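Local structure of mannitol dehydrogenase (Helicobacter pylori, 3TWO) at residues B[155-160]-B[338-343]; B[303-306]-B[310-313]; B[232-237]-B[284-289]; B[166-171]-B[262-267]. The protein probably interconverts cinnamyl alcohols and the matching aldehydes with NADP(H) as cofactor, as a zinc-dependent member of the medium-chain alcohol dehydrogenase family. One frame throughout, in Å; residues are numbered along the deposited sequence.

Contact 1 (B[155-160]-B[338-343]). With ZN (zinc ion), chain G; NDP (NADPH dihydro-nicotinamide-adenine-dinucleotide phosphate), chain F.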
# COMPACT_ATOMS: atom_id res chain seq x y z
N VAL B 155 -14.48 -22.95 18.67
CA VAL B 155 -15.24 -21.95 17.96
C VAL B 155 -14.79 -20.54 18.39
O VAL B 155 -14.71 -19.66 17.54
CB VAL B 155 -16.78 -22.11 18.19
CG1 VAL B 155 -17.58 -20.86 17.72
CG2 VAL B 155 -17.29 -23.37 17.49
N ALA B 156 -14.52 -20.35 19.68
CA ALA B 156 -14.31 -19.01 20.24
C ALA B 156 -13.28 -18.16 19.46
O ALA B 156 -13.55 -16.99 19.16
CB ALA B 156 -13.98 -19.09 21.82
N PRO B 157 -12.11 -18.73 19.11
CA PRO B 157 -11.14 -17.83 18.43
C PRO B 157 -11.51 -17.58 16.98
O PRO B 157 -10.92 -16.70 16.36
CB PRO B 157 -9.78 -18.57 18.52
CG PRO B 157 -9.94 -19.59 19.67
CD PRO B 157 -11.46 -19.97 19.61
N LEU B 158 -12.48 -18.33 16.42
CA LEU B 158 -12.97 -17.96 15.10
C LEU B 158 -13.48 -16.54 15.14
O LEU B 158 -13.39 -15.85 14.12
CB LEU B 158 -14.11 -18.86 14.61
CG LEU B 158 -13.82 -20.32 14.51
CD1 LEU B 158 -15.16 -21.14 14.27
CD2 LEU B 158 -12.77 -20.54 13.45
N LEU B 159 -14.00 -16.09 16.31
CA LEU B 159 -14.63 -14.78 16.38
C LEU B 159 -13.69 -13.63 16.13
O LEU B 159 -14.15 -12.55 15.81
CB LEU B 159 -15.43 -14.55 17.67
CG LEU B 159 -16.85 -15.16 17.78
CD1 LEU B 159 -17.80 -14.27 16.96
CD2 LEU B 159 -16.92 -16.60 17.31
N CYS B 160 -12.38 -13.84 16.29
CA CYS B 160 -11.42 -12.78 15.90
C CYS B 160 -10.29 -13.28 15.03
O CYS B 160 -10.16 -12.83 13.94
CB CYS B 160 -10.79 -12.09 17.09
SG CYS B 160 -9.72 -10.78 16.50
N ARG B 338 -3.43 -20.76 19.91
CA ARG B 338 -4.36 -19.99 20.75
C ARG B 338 -4.47 -20.59 22.13
O ARG B 338 -4.54 -21.84 22.25
CB ARG B 338 -5.77 -19.88 20.09
CG ARG B 338 -5.94 -18.60 19.24
CD ARG B 338 -6.28 -17.41 20.15
NE ARG B 338 -6.63 -16.20 19.43
CZ ARG B 338 -5.76 -15.31 18.96
NH1 ARG B 338 -4.45 -15.55 19.02
NH2 ARG B 338 -6.21 -14.22 18.35
N TYR B 339 -4.50 -19.73 23.15
CA TYR B 339 -5.01 -20.09 24.51
C TYR B 339 -6.50 -19.80 24.59
O TYR B 339 -6.99 -18.77 24.03
CB TYR B 339 -4.30 -19.32 25.63
CG TYR B 339 -2.84 -19.70 25.82
CD1 TYR B 339 -1.81 -18.88 25.32
CD2 TYR B 339 -2.49 -20.90 26.46
CE1 TYR B 339 -0.46 -19.23 25.51
CE2 TYR B 339 -1.15 -21.27 26.63
CZ TYR B 339 -0.16 -20.44 26.17
OH TYR B 339 1.14 -20.81 26.32
N VAL B 340 -7.24 -20.70 25.25
CA VAL B 340 -8.66 -20.46 25.44
C VAL B 340 -9.03 -20.69 26.90
O VAL B 340 -8.66 -21.73 27.49
CB VAL B 340 -9.51 -21.33 24.55
CG1 VAL B 340 -10.96 -21.17 24.98
CG2 VAL B 340 -9.32 -20.96 23.05
N ILE B 341 -9.75 -19.73 27.48
CA ILE B 341 -10.13 -19.82 28.91
C ILE B 341 -11.43 -20.58 29.06
O ILE B 341 -12.42 -20.28 28.41
CB ILE B 341 -10.27 -18.45 29.60
CG1 ILE B 341 -8.98 -17.61 29.46
CG2 ILE B 341 -10.66 -18.66 31.08
CD1 ILE B 341 -9.19 -16.14 29.74
N ASP B 342 -11.42 -21.58 29.92
CA ASP B 342 -12.63 -22.31 30.17
C ASP B 342 -13.34 -21.56 31.31
O ASP B 342 -12.97 -21.66 32.49
CB ASP B 342 -12.28 -23.79 30.43
CG ASP B 342 -13.43 -24.59 30.98
OD1 ASP B 342 -14.44 -24.01 31.42
OD2 ASP B 342 -13.28 -25.80 31.01
N MET B 343 -14.31 -20.73 30.91
CA MET B 343 -14.90 -19.78 31.81
C MET B 343 -15.77 -20.41 32.91
O MET B 343 -15.70 -19.98 34.08
CB MET B 343 -15.67 -18.69 31.07
CG MET B 343 -15.85 -17.46 31.91
SD MET B 343 -14.26 -16.60 32.17
CE MET B 343 -13.49 -16.81 30.61
ZN ZN G . -8.38 -9.79 18.24
PA NDP F . 0.10 -14.25 18.81
O1A NDP F . 1.34 -13.95 19.55
O2A NDP F . -0.54 -15.68 18.63
O5B NDP F . 0.97 -14.63 17.49
C5B NDP F . 2.10 -13.75 16.97
C4B NDP F . 3.08 -14.65 16.22
O4B NDP F . 4.13 -13.94 15.43
C3B NDP F . 3.81 -15.55 17.24
O3B NDP F . 3.78 -16.93 16.71
C2B NDP F . 5.25 -14.98 17.23
O2B NDP F . 6.13 -16.09 17.51
C1B NDP F . 5.43 -14.58 15.75
N9A NDP F . 6.35 -13.43 15.56
C8A NDP F . 6.53 -12.42 16.44
N7A NDP F . 7.38 -11.58 15.87
C5A NDP F . 7.72 -12.03 14.67
C6A NDP F . 8.56 -11.57 13.67
N6A NDP F . 9.27 -10.40 13.77
N1A NDP F . 8.67 -12.32 12.59
C2A NDP F . 8.00 -13.45 12.41
N3A NDP F . 7.19 -13.91 13.34
C4A NDP F . 7.06 -13.21 14.48
O3 NDP F . -0.59 -13.07 18.03
PN NDP F . -1.98 -13.09 17.39
O1N NDP F . -2.04 -14.00 16.23
O2N NDP F . -3.17 -13.17 18.38
O5D NDP F . -2.06 -11.60 16.88
C5D NDP F . -0.91 -11.09 16.05
C4D NDP F . -1.05 -9.53 15.82
O4D NDP F . -2.30 -9.43 15.11
C3D NDP F . -1.18 -8.66 17.10
O3D NDP F . -0.45 -7.42 16.89
C2D NDP F . -2.72 -8.46 17.17
O2D NDP F . -3.02 -7.27 17.81
C1D NDP F . -3.05 -8.32 15.67
N1N NDP F . -4.51 -8.45 15.34
C2N NDP F . -5.06 -7.57 14.38
C3N NDP F . -6.40 -7.65 14.04
C7N NDP F . -6.93 -6.74 12.93
O7N NDP F . -6.16 -6.24 12.10
N7N NDP F . -8.25 -6.75 12.80
C4N NDP F . -7.23 -8.60 14.68
C5N NDP F . -6.68 -9.52 15.63
C6N NDP F . -5.35 -9.45 15.97
P2B NDP F . 7.36 -16.00 18.47
O1X NDP F . 7.19 -17.29 19.46
O2X NDP F . 8.60 -15.91 17.68
O3X NDP F . 7.15 -14.72 19.39
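Arg338 and Val340 share one apolar partner, the ring of Pro157, where the GroES-like fold of a medium-chain alcohol dehydrogenase meets the start of helix 158-171. The strand 338-342 runs between strands 31-40 and 315-318 of the mixed sheet, and its side chains reach the other segment on alternate residues.

Arg338 comes first and does two jobs. Its aliphatic part slides past the proline ring in the opposite direction, Arg338 CG lying 3.9 Å from Pro157 CB. A bend at chi2 (-81°) then carries the guanidinium on to the cofactor. There Arg338 NH1 gives a hydrogen bond of 2.8 Å to NDP O2N, with an N-H...O angle of 154°; a second bond, from Arg338 NH2 to the same oxygen, is weak at 3.2 Å. One phosphate oxygen thus takes both amino groups at the guanidinium edge, while Arg338 NE forms a salt bridge with Glu65, which should help fix the rotation of the group.

Tyr339 turns away, and Val340 closes the far end of the proline. Its CG2 branch, beside the backbone N, crosses the ring at about a right angle and lies 3.7 Å from Pro157 CG. Three residues beyond that proline, Cys160 joins Cys42 and His64 at the zinc ion: Cys160 SG binds the metal at 2.4 Å and lies 3.4 Å from NDP C5N of the nicotinamide ring.

Contact 2 (B[303-306]-B[310-313])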
# COMPACT_ATOMS: atom_id res chain seq x y z
N VAL B 303 -17.73 -18.18 10.15
CA VAL B 303 -18.04 -19.24 11.13
C VAL B 303 -18.76 -20.41 10.47
O VAL B 303 -18.41 -21.57 10.72
CB VAL B 303 -18.82 -18.68 12.39
CG1 VAL B 303 -19.42 -19.83 13.25
CG2 VAL B 303 -17.85 -17.76 13.23
N ASP B 304 -19.74 -20.11 9.61
CA ASP B 304 -20.49 -21.19 8.91
C ASP B 304 -19.52 -22.06 8.09
O ASP B 304 -19.65 -23.30 8.10
CB ASP B 304 -21.58 -20.60 7.96
CG ASP B 304 -22.72 -19.91 8.72
OD1 ASP B 304 -22.86 -20.07 9.96
OD2 ASP B 304 -23.46 -19.15 8.09
N PHE B 305 -18.60 -21.39 7.37
CA PHE B 305 -17.66 -22.06 6.49
C PHE B 305 -16.76 -22.97 7.35
O PHE B 305 -16.54 -24.13 7.00
CB PHE B 305 -16.77 -20.99 5.79
CG PHE B 305 -15.69 -21.56 4.90
CD1 PHE B 305 -15.98 -22.06 3.64
CD2 PHE B 305 -14.35 -21.54 5.31
CE1 PHE B 305 -14.94 -22.57 2.78
CE2 PHE B 305 -13.32 -22.02 4.46
CZ PHE B 305 -13.63 -22.55 3.20
N SER B 306 -16.29 -22.43 8.47
CA SER B 306 -15.28 -23.08 9.28
C SER B 306 -15.89 -24.30 9.92
O SER B 306 -15.26 -25.34 10.02
CB SER B 306 -14.73 -22.09 10.31
OG SER B 306 -14.19 -20.96 9.64
N ASN B 310 -14.80 -28.09 8.97
CA ASN B 310 -13.99 -28.52 10.12
C ASN B 310 -12.59 -27.87 10.13
O ASN B 310 -11.58 -28.53 10.29
CB ASN B 310 -13.90 -30.04 10.22
CG ASN B 310 -14.11 -30.55 11.64
OD1 ASN B 310 -15.26 -30.93 12.04
ND2 ASN B 310 -13.06 -30.58 12.40
N ILE B 311 -12.57 -26.56 9.98
CA ILE B 311 -11.38 -25.76 10.05
C ILE B 311 -11.43 -24.97 11.38
O ILE B 311 -12.20 -24.01 11.52
CB ILE B 311 -11.36 -24.77 8.89
CG1 ILE B 311 -11.33 -25.53 7.57
CG2 ILE B 311 -10.15 -23.85 8.97
CD1 ILE B 311 -11.47 -24.63 6.28
N TYR B 312 -10.62 -25.41 12.35
CA TYR B 312 -10.60 -24.82 13.66
C TYR B 312 -9.20 -24.44 14.11
O TYR B 312 -8.21 -25.08 13.72
CB TYR B 312 -11.17 -25.82 14.65
CG TYR B 312 -12.64 -26.09 14.49
CD1 TYR B 312 -13.10 -27.33 14.01
CD2 TYR B 312 -13.57 -25.11 14.83
CE1 TYR B 312 -14.51 -27.60 13.90
CE2 TYR B 312 -14.93 -25.37 14.74
CZ TYR B 312 -15.39 -26.61 14.28
OH TYR B 312 -16.74 -26.77 14.21
N PRO B 313 -9.10 -23.37 14.94
CA PRO B 313 -7.81 -23.08 15.64
C PRO B 313 -7.32 -24.25 16.48
O PRO B 313 -8.10 -25.09 17.02
CB PRO B 313 -8.16 -21.91 16.58
CG PRO B 313 -9.70 -21.99 16.73
CD PRO B 313 -10.18 -22.44 15.35
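A Schellman motif ends helix 296-308, and Asn310, with its positive phi of 54°, is the C-prime residue that turns the chain out of the helix. The signature bond runs back across the turn from Ile311 N to Ser306 O. It measures 3.0 Å and is nearly straight, with an N-H...O angle of 162°, and the donor lies in the carbonyl plane. The companion bond of the motif goes from Asn310 N to Ile307 O; Asn310 N also lies close to Ser306 O, but at a poor angle for bonding.

Side chains close the turn on its apolar flank. Phe305 holds CG anti to its backbone N (chi1 177°), which swings the ring toward the outgoing chain until Phe305 CE2 meets Ile311 CD1 at 3.7 Å. The methyl approaches the ring obliquely. Beside this pair Ser306 CB rests 3.4 Å from Ile311 O, while the serine hydroxyl is engaged with Met302 O and Tyr195 OH. Tyr312 presents one ring face to Ser306 O, with its CZ 4.4 Å from that oxygen.

Beyond the turn Tyr312 packs on helix 152-155, and the segment 310-313 links the helix to strand 315-318. With the last-turn carbonyl of Ser306 bonded by Ile311 N, the helix terminates on a satisfied acceptor. Ile311 is buried between Phe305 and helix 187-198, so the helix end is closed by an apolar side chain as well as by its backbone bonds.

Contact 3 (B[232-237]-B[284-289])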
# COMPACT_ATOMS: atom_id res chain seq x y z
N LYS B 232 13.27 -17.64 -1.71
CA LYS B 232 13.91 -17.31 -2.96
C LYS B 232 12.91 -17.22 -4.13
O LYS B 232 13.31 -17.22 -5.27
CB LYS B 232 15.06 -18.30 -3.21
CG LYS B 232 16.12 -18.14 -2.11
CD LYS B 232 16.99 -16.90 -2.47
CE LYS B 232 17.57 -16.11 -1.26
NZ LYS B 232 17.98 -16.94 -0.11
N GLU B 233 11.64 -17.08 -3.81
CA GLU B 233 10.57 -17.28 -4.77
C GLU B 233 9.69 -16.04 -4.71
O GLU B 233 9.60 -15.44 -3.66
CB GLU B 233 9.77 -18.46 -4.21
CG GLU B 233 8.56 -18.86 -4.94
CD GLU B 233 8.08 -20.25 -4.55
OE1 GLU B 233 7.90 -20.60 -3.36
OE2 GLU B 233 7.81 -21.01 -5.48
N GLU B 234 9.02 -15.66 -5.78
CA GLU B 234 8.02 -14.59 -5.68
C GLU B 234 6.65 -15.11 -5.22
O GLU B 234 6.16 -16.10 -5.76
CB GLU B 234 7.88 -13.90 -7.02
CG GLU B 234 9.16 -13.25 -7.49
CD GLU B 234 8.91 -12.26 -8.63
OE1 GLU B 234 9.25 -11.07 -8.43
OE2 GLU B 234 8.36 -12.65 -9.70
N LEU B 235 6.02 -14.44 -4.27
CA LEU B 235 4.72 -14.86 -3.80
C LEU B 235 3.64 -13.96 -4.37
O LEU B 235 3.92 -12.84 -4.70
CB LEU B 235 4.66 -14.85 -2.25
CG LEU B 235 5.85 -15.62 -1.60
CD1 LEU B 235 5.72 -15.75 -0.07
CD2 LEU B 235 5.92 -17.00 -2.17
N ASP B 236 2.41 -14.47 -4.47
CA ASP B 236 1.30 -13.69 -5.00
C ASP B 236 0.60 -12.90 -3.90
O ASP B 236 -0.02 -11.88 -4.16
CB ASP B 236 0.27 -14.63 -5.61
CG ASP B 236 0.83 -15.42 -6.77
OD1 ASP B 236 1.27 -14.82 -7.77
OD2 ASP B 236 0.81 -16.64 -6.67
N PHE B 237 0.65 -13.43 -2.69
CA PHE B 237 -0.08 -12.88 -1.61
C PHE B 237 0.64 -13.20 -0.31
O PHE B 237 1.12 -14.32 -0.10
CB PHE B 237 -1.53 -13.43 -1.61
CG PHE B 237 -2.30 -13.09 -0.37
CD1 PHE B 237 -3.22 -12.05 -0.37
CD2 PHE B 237 -2.09 -13.82 0.83
CE1 PHE B 237 -3.98 -11.71 0.84
CE2 PHE B 237 -2.81 -13.50 2.02
CZ PHE B 237 -3.76 -12.42 2.01
N GLY B 284 8.18 -1.37 -6.98
CA GLY B 284 6.95 -0.95 -7.60
C GLY B 284 6.03 -2.09 -8.02
O GLY B 284 6.48 -3.24 -8.15
N ASN B 285 4.74 -1.74 -8.21
CA ASN B 285 3.70 -2.66 -8.74
C ASN B 285 3.40 -3.79 -7.77
O ASN B 285 2.96 -4.86 -8.18
CB ASN B 285 4.06 -3.23 -10.16
CG ASN B 285 4.20 -2.12 -11.20
OD1 ASN B 285 3.22 -1.52 -11.64
ND2 ASN B 285 5.39 -1.82 -11.54
N ARG B 286 3.66 -3.55 -6.50
CA ARG B 286 3.36 -4.53 -5.47
C ARG B 286 2.47 -3.83 -4.49
O ARG B 286 2.86 -2.77 -3.90
CB ARG B 286 4.65 -4.95 -4.79
CG ARG B 286 5.59 -5.69 -5.70
CD ARG B 286 6.92 -5.75 -5.02
NE ARG B 286 7.92 -6.54 -5.76
CZ ARG B 286 8.82 -6.03 -6.58
NH1 ARG B 286 8.83 -4.74 -6.88
NH2 ARG B 286 9.69 -6.82 -7.18
N LYS B 287 1.26 -4.36 -4.31
CA LYS B 287 0.23 -3.57 -3.61
C LYS B 287 0.19 -3.90 -2.11
O LYS B 287 0.38 -5.05 -1.72
CB LYS B 287 -1.12 -3.87 -4.26
CG LYS B 287 -1.19 -3.52 -5.81
CD LYS B 287 -2.63 -3.44 -6.26
CE LYS B 287 -2.68 -3.50 -7.75
NZ LYS B 287 -4.10 -3.38 -8.18
N VAL B 288 -0.10 -2.92 -1.27
CA VAL B 288 -0.17 -3.13 0.17
C VAL B 288 -1.56 -2.65 0.64
O VAL B 288 -2.07 -1.61 0.18
CB VAL B 288 0.91 -2.29 0.92
CG1 VAL B 288 0.80 -2.47 2.41
CG2 VAL B 288 2.41 -2.62 0.46
N TYR B 289 -2.22 -3.39 1.52
CA TYR B 289 -3.41 -2.79 2.15
C TYR B 289 -3.49 -3.33 3.55
O TYR B 289 -2.78 -4.32 3.88
CB TYR B 289 -4.68 -3.12 1.40
CG TYR B 289 -4.95 -4.61 1.29
CD1 TYR B 289 -5.74 -5.24 2.26
CD2 TYR B 289 -4.43 -5.39 0.21
CE1 TYR B 289 -6.06 -6.63 2.20
CE2 TYR B 289 -4.75 -6.82 0.15
CZ TYR B 289 -5.54 -7.40 1.14
OH TYR B 289 -5.92 -8.73 1.14
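Phe237 and Tyr289 meet from two strands of the parallel Rossmann-type sheet that are not neighbours: strand 259-263 lies between 235-240 and 287-290. Over the touching parts the two chains run in much the same direction, 21° apart, with their backbones well separated (CA of Phe237 to CA of Lys287, 9.5 Å), and contact depends on how far the side chains reach.

The aromatic conformations differ. Phe237 has CG anti to the backbone N (chi1 170°), which brings the end of the ring nearer to strand 287-290. Tyr289 takes the more hindered rotamer, CG between the backbone N and the carbonyl carbon (chi1 60°), and this folds its ring back to cross the phenylalanine at about a right angle. The hydroxyl therefore arrives at the phenylalanine edge, near the ring plane. Its polar partner is Ser172, to whose OG it is hydrogen-bonded, and the edge-to-face neighbour of the tyrosine ring is Phe171; both belong to the end of helix 158-171 and the loop that follows.

At the other end, Arg286 runs out nearly straight beyond its CG toward Glu234. Glu234 OE1 and Arg286 NH2 stay 4.5 Å apart, so any attraction between these opposite charges is probably modest. Each has stronger partners: Arg286 NE bonds to Leu255 O, and Glu234 OE2 is hydrogen-bonded to Thr256 OG1 of its own chain and forms a salt bridge with Lys99 of the second subunit. The closest approach across the pair of segments is Phe237 CE1 to Tyr289 OH, 3.6 Å.

Contact 4 (B[166-171]-B[262-267]). With NDP (NADPH dihydro-nicotinamide-adenine-dinucleotide phosphate), chain F.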
# COMPACT_ATOMS: atom_id res chain seq x y z
N TYR B 166 -9.55 -14.85 7.52
CA TYR B 166 -10.45 -15.24 6.46
C TYR B 166 -10.70 -14.03 5.47
O TYR B 166 -10.69 -14.18 4.23
CB TYR B 166 -11.78 -15.66 7.08
CG TYR B 166 -12.86 -16.11 6.10
CD1 TYR B 166 -12.88 -17.41 5.55
CD2 TYR B 166 -13.91 -15.23 5.76
CE1 TYR B 166 -13.93 -17.82 4.68
CE2 TYR B 166 -14.94 -15.63 4.89
CZ TYR B 166 -14.95 -16.92 4.38
OH TYR B 166 -15.94 -17.26 3.51
N SER B 167 -10.92 -12.85 6.06
CA SER B 167 -11.41 -11.72 5.26
C SER B 167 -10.43 -11.33 4.11
O SER B 167 -10.85 -11.19 3.01
CB SER B 167 -11.79 -10.51 6.16
OG SER B 167 -12.33 -9.41 5.37
N PRO B 168 -9.14 -11.12 4.39
CA PRO B 168 -8.28 -10.61 3.31
C PRO B 168 -7.95 -11.72 2.32
O PRO B 168 -7.68 -11.45 1.15
CB PRO B 168 -7.00 -10.18 4.04
CG PRO B 168 -7.11 -10.81 5.41
CD PRO B 168 -8.55 -10.92 5.71
N LEU B 169 -8.01 -12.96 2.79
CA LEU B 169 -7.84 -14.10 1.91
C LEU B 169 -8.91 -14.10 0.80
O LEU B 169 -8.57 -14.30 -0.38
CB LEU B 169 -7.84 -15.45 2.70
CG LEU B 169 -6.56 -15.81 3.47
CD1 LEU B 169 -6.78 -17.01 4.44
CD2 LEU B 169 -5.33 -16.08 2.51
N LYS B 170 -10.17 -13.86 1.18
CA LYS B 170 -11.27 -13.71 0.24
C LYS B 170 -11.16 -12.42 -0.54
O LYS B 170 -11.38 -12.43 -1.71
CB LYS B 170 -12.64 -13.64 0.95
CG LYS B 170 -12.83 -14.70 2.02
CD LYS B 170 -13.62 -15.83 1.50
CE LYS B 170 -13.10 -16.50 0.33
NZ LYS B 170 -14.46 -16.74 -0.39
N PHE B 171 -10.87 -11.32 0.13
CA PHE B 171 -10.72 -10.04 -0.56
C PHE B 171 -9.67 -10.08 -1.71
O PHE B 171 -9.94 -9.57 -2.78
CB PHE B 171 -10.34 -8.94 0.45
CG PHE B 171 -10.06 -7.59 -0.15
CD1 PHE B 171 -11.09 -6.80 -0.69
CD2 PHE B 171 -8.76 -7.07 -0.12
CE1 PHE B 171 -10.81 -5.48 -1.19
CE2 PHE B 171 -8.49 -5.78 -0.62
CZ PHE B 171 -9.53 -4.98 -1.15
N ALA B 262 -1.12 -8.01 2.65
CA ALA B 262 -2.21 -7.66 3.50
C ALA B 262 -1.62 -7.61 4.92
O ALA B 262 -1.02 -8.60 5.38
CB ALA B 262 -3.29 -8.77 3.49
N LEU B 263 -1.88 -6.50 5.61
CA LEU B 263 -1.35 -6.25 6.94
C LEU B 263 -2.49 -6.38 7.92
O LEU B 263 -3.48 -5.64 7.83
CB LEU B 263 -0.77 -4.82 7.03
CG LEU B 263 0.32 -4.51 6.03
CD1 LEU B 263 0.76 -3.03 6.00
CD2 LEU B 263 1.56 -5.50 6.14
N VAL B 264 -2.36 -7.32 8.87
CA VAL B 264 -3.27 -7.35 10.02
C VAL B 264 -2.58 -7.17 11.36
O VAL B 264 -3.22 -6.67 12.30
CB VAL B 264 -4.11 -8.65 10.05
CG1 VAL B 264 -4.96 -8.72 8.71
CG2 VAL B 264 -3.19 -9.85 10.20
N GLY B 265 -1.30 -7.54 11.45
CA GLY B 265 -0.57 -7.45 12.71
C GLY B 265 -0.29 -6.02 13.17
O GLY B 265 -0.06 -5.08 12.35
N LEU B 266 -0.28 -5.82 14.48
CA LEU B 266 -0.34 -4.45 15.02
C LEU B 266 0.69 -4.27 16.15
O LEU B 266 0.35 -4.34 17.36
CB LEU B 266 -1.75 -4.25 15.53
CG LEU B 266 -2.70 -3.16 15.10
CD1 LEU B 266 -2.28 -2.33 13.88
CD2 LEU B 266 -4.04 -3.80 14.96
N PRO B 267 1.98 -4.08 15.77
CA PRO B 267 2.98 -4.00 16.85
C PRO B 267 2.80 -2.76 17.71
O PRO B 267 1.95 -1.90 17.40
CB PRO B 267 4.33 -3.92 16.11
CG PRO B 267 4.02 -4.32 14.67
CD PRO B 267 2.58 -3.88 14.43
PA NDP F . 0.10 -14.25 18.81
O1A NDP F . 1.34 -13.95 19.55
O2A NDP F . -0.54 -15.68 18.63
O5B NDP F . 0.97 -14.63 17.49
C5B NDP F . 2.10 -13.75 16.97
C4B NDP F . 3.08 -14.65 16.22
O4B NDP F . 4.13 -13.94 15.43
C3B NDP F . 3.81 -15.55 17.24
O3B NDP F . 3.78 -16.93 16.71
C2B NDP F . 5.25 -14.98 17.23
O2B NDP F . 6.13 -16.09 17.51
C1B NDP F . 5.43 -14.58 15.75
N9A NDP F . 6.35 -13.43 15.56
C8A NDP F . 6.53 -12.42 16.44
N7A NDP F . 7.38 -11.58 15.87
C5A NDP F . 7.72 -12.03 14.67
C6A NDP F . 8.56 -11.57 13.67
N6A NDP F . 9.27 -10.40 13.77
N1A NDP F . 8.67 -12.32 12.59
C2A NDP F . 8.00 -13.45 12.41
N3A NDP F . 7.19 -13.91 13.34
C4A NDP F . 7.06 -13.21 14.48
O3 NDP F . -0.59 -13.07 18.03
PN NDP F . -1.98 -13.09 17.39
O1N NDP F . -2.04 -14.00 16.23
O2N NDP F . -3.17 -13.17 18.38
O5D NDP F . -2.06 -11.60 16.88
C5D NDP F . -0.91 -11.09 16.05
C4D NDP F . -1.05 -9.53 15.82
O4D NDP F . -2.30 -9.43 15.11
C3D NDP F . -1.18 -8.66 17.10
O3D NDP F . -0.45 -7.42 16.89
C2D NDP F . -2.72 -8.46 17.17
O2D NDP F . -3.02 -7.27 17.81
C1D NDP F . -3.05 -8.32 15.67
N1N NDP F . -4.51 -8.45 15.34
C2N NDP F . -5.06 -7.57 14.38
C3N NDP F . -6.40 -7.65 14.04
C7N NDP F . -6.93 -6.74 12.93
O7N NDP F . -6.16 -6.24 12.10
N7N NDP F . -8.25 -6.75 12.80
C4N NDP F . -7.23 -8.60 14.68
C5N NDP F . -6.68 -9.52 15.63
C6N NDP F . -5.35 -9.45 15.97
P2B NDP F . 7.36 -16.00 18.47
O1X NDP F . 7.19 -17.29 19.46
O2X NDP F . 8.60 -15.91 17.68
O3X NDP F . 7.15 -14.72 19.39
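With Val264 CG1 anti to the carbonyl carbon (chi1 -60°), that methyl is directed at the ring of Pro168, and Val264 CG2 takes the place between the backbone N and the carbonyl carbon. The CG1 approach is loose, 4.5 Å from Pro168 CG. Closer is the meeting of two beta carbons, Pro168 CB and Ala262 CB, 4.0 Å apart, so a small methyl and a compact proline ring fit helix to strand with no polar bond between them.

The proline has no N-H for the turn before it, and helix 158-171 is kinked there; its ring faces the sheet. This is the C-terminal end of strand 259-263 in the Rossmann-type domain, where the chain leaves the parallel sheet and runs into the NADPH pocket. Just past the strand, Leu266 N donates a hydrogen bond to NDP O3D (2.9 Å, N-H...O angle 152°), which holds one hydroxyl oxygen of the nicotinamide ribose. Gly265 CA comes within 3.6 Å of NDP O4D. Leu266 adds an apolar touch, its CD2 standing 3.9 Å from NDP C2N.

Contacts 1, 2 and 4 are buried, whereas contact 3 is partly buried and, like contact 4, reaches the second subunit. Helix 158-171 serves contacts 1 and 4 at its two ends, and both touch NADPH: contact 1 offers a charged side chain to a phosphate, contact 4 a backbone amide to the ribose. Contact 2 has no cofactor and relies on main-chain capping; it packs against contact 1 through Leu158 and Pro313, and against contact 4 through Phe305 and Tyr166. Contacts 3 and 4 share the parallel sheet, where Tyr289 of contact 3 lies on Ala262 of contact 4; contact 3 joins aromatic side chains across the sheet, contact 4 aliphatic ones between helix and strand.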